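Side-chain contacts in VP2 (Primate bocaparvovirus 1, PDB 7L0Y), which self-assembles, as 60 copies of the capsid proteins, into the T=1 icosahedral shell of human bocavirus 1, about 26 nm across: residues G237-P242 / T272-G277; D360-K365 / Y371-D376. One frame throughout, in Å; residues are numbered along the deposited sequence.

Both contacts belong to the long insertion between strands 215-232 and 424-429, consistent with the GH loop of the parvovirus jelly roll, and no ligand or catalytic site is involved. Interaction 1 is a small, buried loop-loop contact; interaction 2 is a beta hairpin with nearly four times as much buried surface. Their centres lie about 15 Å apart, yet residues 272-277 of the first touch residues 360-365 of the second. Thr276 OG1 lies 2.9 Å from Leu362 O and Gly277 N meets Gln361 OE1, both probable hydrogen bonds, while Met275 SD packs 3.8 Å from Leu363 CD1. Each contact also reaches a second subunit, so the pair lies at an intersubunit boundary.

Interaction 1: G237-P242 / T272-G277; sequences GLMFNP and TSWMTG
Gly237 and Thr272 bring the two loops together, with their CA atoms 5.2 Å apart. The glycine offers its CA to the threonine side chain, lying 3.6 Å from Thr272 OG1 and 3.9 Å from Thr272 CB, a van der Waals approach of backbone to side chain. The hydroxyl has a second role: with OG1 of Thr272 trans to its own backbone N (chi1 -171°), it reaches forward along the chain to accept a hydrogen bond from Trp274 N at 3.3 Å, with 153° at the hydrogen. That bond defines an ST turn.

Met239 and Trp274 make the other, looser touch. The methionine chain is extended at chi2 and bent at chi3 (-68°), and its terminal methyl CE comes obliquely to the indole, 4.3 Å from Trp274 CD1. No hydrogen bond links the two segments, and just 121 Å² is buried between them, so the contact rests on van der Waals packing.

Both segments are loops: 237-242 follows strand 215-232, whereas the loop 272-277 leads into strand 279-280. Past the contact, Met275 and Thr276 pack on strands 361-366 and 376-377, Met275 shares backbone hydrogen bonding with Asn382, and Trp274 lies against Pro401 of a neighbouring subunit.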
loop_
_atom_site.group_PDB
_atom_site.type_symbol
_atom_site.label_atom_id
_atom_site.label_comp_id
_atom_site.label_asym_id
_atom_site.label_seq_id
_atom_site.Cartn_x
_atom_site.Cartn_y
_atom_site.Cartn_z
ATOM N N GLY A 237 -27.982 -88.860 58.259
ATOM C CA GLY A 237 -28.036 -90.236 57.810
ATOM C C GLY A 237 -29.329 -90.600 57.111
ATOM O O GLY A 237 -29.413 -91.641 56.462
ATOM N N LEU A 238 -30.352 -89.766 57.240
ATOM C CA LEU A 238 -31.647 -90.009 56.622
ATOM C C LEU A 238 -31.825 -89.321 55.279
ATOM O O LEU A 238 -32.938 -89.314 54.751
ATOM C CB LEU A 238 -32.776 -89.605 57.565
ATOM C CG LEU A 238 -32.945 -90.562 58.735
ATOM C CD1 LEU A 238 -34.057 -90.095 59.639
ATOM C CD2 LEU A 238 -33.218 -91.951 58.209
ATOM N N MET A 239 -30.769 -88.737 54.716
ATOM C CA MET A 239 -30.916 -87.928 53.513
ATOM C C MET A 239 -31.291 -88.748 52.285
ATOM O O MET A 239 -31.386 -88.187 51.193
ATOM C CB MET A 239 -29.643 -87.141 53.219
ATOM C CG MET A 239 -29.293 -86.085 54.241
ATOM S SD MET A 239 -27.976 -85.003 53.650
ATOM C CE MET A 239 -26.569 -86.114 53.626
ATOM N N PHE A 240 -31.446 -90.054 52.410
ATOM C CA PHE A 240 -31.732 -90.861 51.239
ATOM C C PHE A 240 -33.234 -90.970 50.972
ATOM O O PHE A 240 -34.076 -90.468 51.717
ATOM C CB PHE A 240 -31.132 -92.249 51.409
ATOM C CG PHE A 240 -31.642 -92.975 52.602
ATOM C CD1 PHE A 240 -32.736 -93.809 52.504
ATOM C CD2 PHE A 240 -31.035 -92.815 53.829
ATOM C CE1 PHE A 240 -33.200 -94.472 53.597
ATOM C CE2 PHE A 240 -31.502 -93.479 54.927
ATOM C CZ PHE A 240 -32.583 -94.306 54.811
ATOM N N ASN A 241 -33.551 -91.660 49.878
ATOM C CA ASN A 241 -34.906 -91.966 49.449
ATOM C C ASN A 241 -35.181 -93.430 49.743
ATOM O O ASN A 241 -34.587 -94.302 49.097
ATOM C CB ASN A 241 -35.057 -91.680 47.959
ATOM C CG ASN A 241 -36.473 -91.851 47.452
ATOM O OD1 ASN A 241 -37.306 -92.503 48.070
ATOM N ND2 ASN A 241 -36.740 -91.271 46.300
ATOM N N PRO A 242 -36.061 -93.746 50.688
ATOM C CA PRO A 242 -36.223 -95.148 51.092
ATOM C C PRO A 242 -36.864 -96.029 50.039
ATOM O O PRO A 242 -36.826 -97.256 50.172
ATOM C CB PRO A 242 -37.085 -95.044 52.354
ATOM C CG PRO A 242 -37.826 -93.802 52.185
ATOM C CD PRO A 242 -36.949 -92.849 51.441
ATOM N N THR A 272 -24.580 -94.429 55.544
ATOM C CA THR A 272 -24.237 -93.019 55.521
ATOM C C THR A 272 -22.727 -92.858 55.591
ATOM O O THR A 272 -22.015 -93.699 56.145
ATOM C CB THR A 272 -24.909 -92.251 56.670
ATOM O OG1 THR A 272 -24.720 -90.844 56.480
ATOM C CG2 THR A 272 -24.330 -92.652 58.021
ATOM N N SER A 273 -22.244 -91.782 54.991
ATOM C CA SER A 273 -20.843 -91.419 55.083
ATOM C C SER A 273 -20.560 -90.489 56.245
ATOM O O SER A 273 -19.420 -90.048 56.397
ATOM C CB SER A 273 -20.373 -90.763 53.782
ATOM O OG SER A 273 -20.368 -91.691 52.714
ATOM N N TRP A 274 -21.552 -90.174 57.060
ATOM C CA TRP A 274 -21.406 -89.126 58.051
ATOM C C TRP A 274 -21.507 -89.697 59.455
ATOM O O TRP A 274 -22.363 -90.533 59.742
ATOM C CB TRP A 274 -22.442 -88.032 57.808
ATOM C CG TRP A 274 -22.234 -87.466 56.455
ATOM C CD1 TRP A 274 -22.989 -87.686 55.349
ATOM C CD2 TRP A 274 -21.110 -86.702 56.025
ATOM N NE1 TRP A 274 -22.443 -87.050 54.268
ATOM C CE2 TRP A 274 -21.282 -86.441 54.658
ATOM C CE3 TRP A 274 -19.993 -86.182 56.674
ATOM C CZ2 TRP A 274 -20.379 -85.685 53.928
ATOM C CZ3 TRP A 274 -19.101 -85.439 55.952
ATOM C CH2 TRP A 274 -19.295 -85.195 54.594
ATOM N N MET A 275 -20.616 -89.235 60.321
ATOM C CA MET A 275 -20.356 -89.835 61.617
ATOM C C MET A 275 -20.870 -88.943 62.736
ATOM O O MET A 275 -20.969 -87.725 62.587
ATOM C CB MET A 275 -18.845 -90.098 61.777
ATOM C CG MET A 275 -18.397 -90.553 63.152
ATOM S SD MET A 275 -19.136 -92.081 63.713
ATOM C CE MET A 275 -18.208 -93.262 62.770
ATOM N N THR A 276 -21.236 -89.576 63.845
ATOM C CA THR A 276 -21.553 -88.854 65.067
ATOM C C THR A 276 -20.419 -87.906 65.434
ATOM O O THR A 276 -19.245 -88.255 65.334
ATOM C CB THR A 276 -21.786 -89.852 66.200
ATOM O OG1 THR A 276 -22.887 -90.697 65.872
ATOM C CG2 THR A 276 -22.089 -89.146 67.476
ATOM N N GLY A 277 -20.769 -86.697 65.850
ATOM C CA GLY A 277 -19.781 -85.731 66.265
ATOM C C GLY A 277 -19.082 -86.126 67.550
ATOM O O GLY A 277 -19.433 -87.113 68.200
#

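Interaction 2: D360-K365 / Y371-D376; sequences DQLLYK and YNLVGD
Leu363, Lys365, Asn372 and Val374 supply the backbone hydrogen bonds of this antiparallel hairpin. Val374 N donates to Leu363 O at 2.8 Å. Lys365 and Asn372 form a hydrogen-bonded pair: Lys365 N donates to Asn372 O, and Asn372 N to Lys365 O at 2.9 Å. CA-H...O contacts, including Leu373 CA to Leu363 O at 3.5 Å, supplement them.

Apolar packing falls on both faces. On that of Tyr364 and Leu373, a non-hydrogen-bonded pair, the phenol ring lies across the leucine, with Tyr364 CE1 3.6 Å from Leu373 CB. Leu373 CD1 also reaches Leu362 CD2 at 3.9 Å. Elsewhere the side chains of Leu363 and Val374 run alongside each other in the same direction, with Leu363 CG 3.9 Å from Val374 CG2. With CG1 of Val374 opposite its backbone N (chi1 177°), CG2 lies beside that N and also meets Lys365 CB at 3.6 Å. Tyr371 CB packs on Tyr364 CB at 3.8 Å.

Two polar ends turn to another chain. Lys365 NZ, carried away by bends at chi3 and chi4, forms a salt bridge with Asp376 of a neighbouring subunit, and Tyr371 OH hydrogen-bonds to Ala294 O of that subunit, a strand of which pairs antiparallel with residues 361-365, carrying the sheet across the interface.

Within the chain, then, backbone bonds and hydrocarbon packing close the hairpin, whereas Lys365, Tyr371 and Asp376 make polar links between subunits. Because Asp376 in turn receives Lys365 of a third subunit, the link recurs from copy to copy, consistent with a symmetry-related ring.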
loop_
_atom_site.group_PDB
_atom_site.type_symbol
_atom_site.label_atom_id
_atom_site.label_comp_id
_atom_site.label_asym_id
_atom_site.label_seq_id
_atom_site.Cartn_x
_atom_site.Cartn_y
_atom_site.Cartn_z
ATOM N N ASP A 360 -27.629 -84.050 70.062
ATOM C CA ASP A 360 -28.093 -85.250 70.752
ATOM C C ASP A 360 -27.744 -86.511 69.971
ATOM O O ASP A 360 -28.530 -87.453 69.879
ATOM C CB ASP A 360 -29.588 -85.165 71.011
ATOM C CG ASP A 360 -29.937 -84.061 71.969
ATOM O OD1 ASP A 360 -29.052 -83.625 72.732
ATOM O OD2 ASP A 360 -31.088 -83.594 71.928
ATOM N N GLN A 361 -26.552 -86.521 69.397
ATOM C CA GLN A 361 -26.111 -87.625 68.567
ATOM C C GLN A 361 -25.605 -88.769 69.436
ATOM O O GLN A 361 -25.151 -88.564 70.563
ATOM C CB GLN A 361 -25.013 -87.151 67.623
ATOM C CG GLN A 361 -25.411 -85.968 66.764
ATOM C CD GLN A 361 -24.303 -85.521 65.843
ATOM O OE1 GLN A 361 -23.145 -85.873 66.035
ATOM N NE2 GLN A 361 -24.647 -84.715 64.853
ATOM N N LEU A 362 -25.693 -89.985 68.911
ATOM C CA LEU A 362 -25.158 -91.148 69.601
ATOM C C LEU A 362 -24.508 -92.088 68.603
ATOM O O LEU A 362 -24.861 -92.108 67.425
ATOM C CB LEU A 362 -26.235 -91.900 70.385
ATOM C CG LEU A 362 -26.818 -91.209 71.613
ATOM C CD1 LEU A 362 -27.953 -92.029 72.166
ATOM C CD2 LEU A 362 -25.743 -91.009 72.663
ATOM N N LEU A 363 -23.548 -92.866 69.086
ATOM C CA LEU A 363 -22.877 -93.871 68.282
ATOM C C LEU A 363 -23.015 -95.214 68.977
ATOM O O LEU A 363 -22.810 -95.312 70.188
ATOM C CB LEU A 363 -21.403 -93.518 68.067
ATOM C CG LEU A 363 -20.614 -94.460 67.159
ATOM C CD1 LEU A 363 -21.223 -94.470 65.772
ATOM C CD2 LEU A 363 -19.163 -94.048 67.084
ATOM N N TYR A 364 -23.385 -96.238 68.217
ATOM C CA TYR A 364 -23.570 -97.585 68.749
ATOM C C TYR A 364 -22.657 -98.551 68.018
ATOM O O TYR A 364 -22.673 -98.625 66.787
ATOM C CB TYR A 364 -25.031 -98.011 68.666
ATOM C CG TYR A 364 -25.841 -97.314 69.710
ATOM C CD1 TYR A 364 -26.044 -97.895 70.944
ATOM C CD2 TYR A 364 -26.330 -96.039 69.497
ATOM C CE1 TYR A 364 -26.749 -97.255 71.913
ATOM C CE2 TYR A 364 -27.033 -95.388 70.467
ATOM C CZ TYR A 364 -27.239 -96.002 71.676
ATOM O OH TYR A 364 -27.944 -95.360 72.662
ATOM N N LYS A 365 -21.853 -99.266 68.789
ATOM C CA LYS A 365 -20.928 -100.239 68.241
ATOM C C LYS A 365 -21.584 -101.606 68.202
ATOM O O LYS A 365 -21.974 -102.156 69.233
ATOM C CB LYS A 365 -19.662 -100.294 69.092
ATOM C CG LYS A 365 -18.614 -101.248 68.597
ATOM C CD LYS A 365 -17.448 -101.339 69.559
ATOM C CE LYS A 365 -16.670 -100.049 69.622
ATOM N NZ LYS A 365 -16.037 -99.739 68.319
ATOM N N TYR A 371 -26.095 -103.940 69.631
ATOM C CA TYR A 371 -25.404 -102.662 69.545
ATOM C C TYR A 371 -25.238 -102.082 70.940
ATOM O O TYR A 371 -26.173 -102.109 71.743
ATOM C CB TYR A 371 -26.162 -101.675 68.660
ATOM C CG TYR A 371 -26.173 -102.048 67.207
ATOM C CD1 TYR A 371 -25.140 -101.659 66.370
ATOM C CD2 TYR A 371 -27.211 -102.785 66.668
ATOM C CE1 TYR A 371 -25.138 -101.995 65.044
ATOM C CE2 TYR A 371 -27.222 -103.123 65.342
ATOM C CZ TYR A 371 -26.181 -102.728 64.533
ATOM O OH TYR A 371 -26.179 -103.064 63.207
ATOM N N ASN A 372 -24.054 -101.560 71.220
ATOM C CA ASN A 372 -23.745 -100.955 72.502
ATOM C C ASN A 372 -23.285 -99.526 72.285
ATOM O O ASN A 372 -22.613 -99.225 71.298
ATOM C CB ASN A 372 -22.675 -101.748 73.240
ATOM C CG ASN A 372 -23.144 -103.131 73.611
ATOM O OD1 ASN A 372 -22.475 -104.120 73.332
ATOM N ND2 ASN A 372 -24.302 -103.209 74.248
ATOM N N LEU A 373 -23.655 -98.653 73.214
ATOM C CA LEU A 373 -23.299 -97.247 73.104
ATOM C C LEU A 373 -21.795 -97.068 73.234
ATOM O O LEU A 373 -21.169 -97.599 74.153
ATOM C CB LEU A 373 -24.035 -96.443 74.173
ATOM C CG LEU A 373 -23.944 -94.920 74.142
ATOM C CD1 LEU A 373 -25.259 -94.331 74.573
ATOM C CD2 LEU A 373 -22.849 -94.431 75.064
ATOM N N VAL A 374 -21.216 -96.328 72.298
ATOM C CA VAL A 374 -19.806 -95.968 72.350
ATOM C C VAL A 374 -19.667 -94.785 73.296
ATOM O O VAL A 374 -20.235 -93.717 73.052
ATOM C CB VAL A 374 -19.270 -95.625 70.954
ATOM C CG1 VAL A 374 -17.824 -95.171 71.036
ATOM C CG2 VAL A 374 -19.413 -96.809 70.027
ATOM N N GLY A 375 -18.918 -94.977 74.381
ATOM C CA GLY A 375 -18.817 -93.930 75.385
ATOM C C GLY A 375 -18.043 -92.719 74.904
ATOM O O GLY A 375 -18.563 -91.602 74.884
ATOM N N ASP A 376 -16.796 -92.923 74.498
ATOM C CA ASP A 376 -15.936 -91.838 74.053
ATOM C C ASP A 376 -15.821 -91.881 72.545
ATOM O O ASP A 376 -15.180 -92.775 71.991
ATOM C CB ASP A 376 -14.546 -91.925 74.675
ATOM C CG ASP A 376 -14.545 -91.579 76.134
ATOM O OD1 ASP A 376 -15.535 -90.985 76.604
ATOM O OD2 ASP A 376 -13.551 -91.900 76.814
#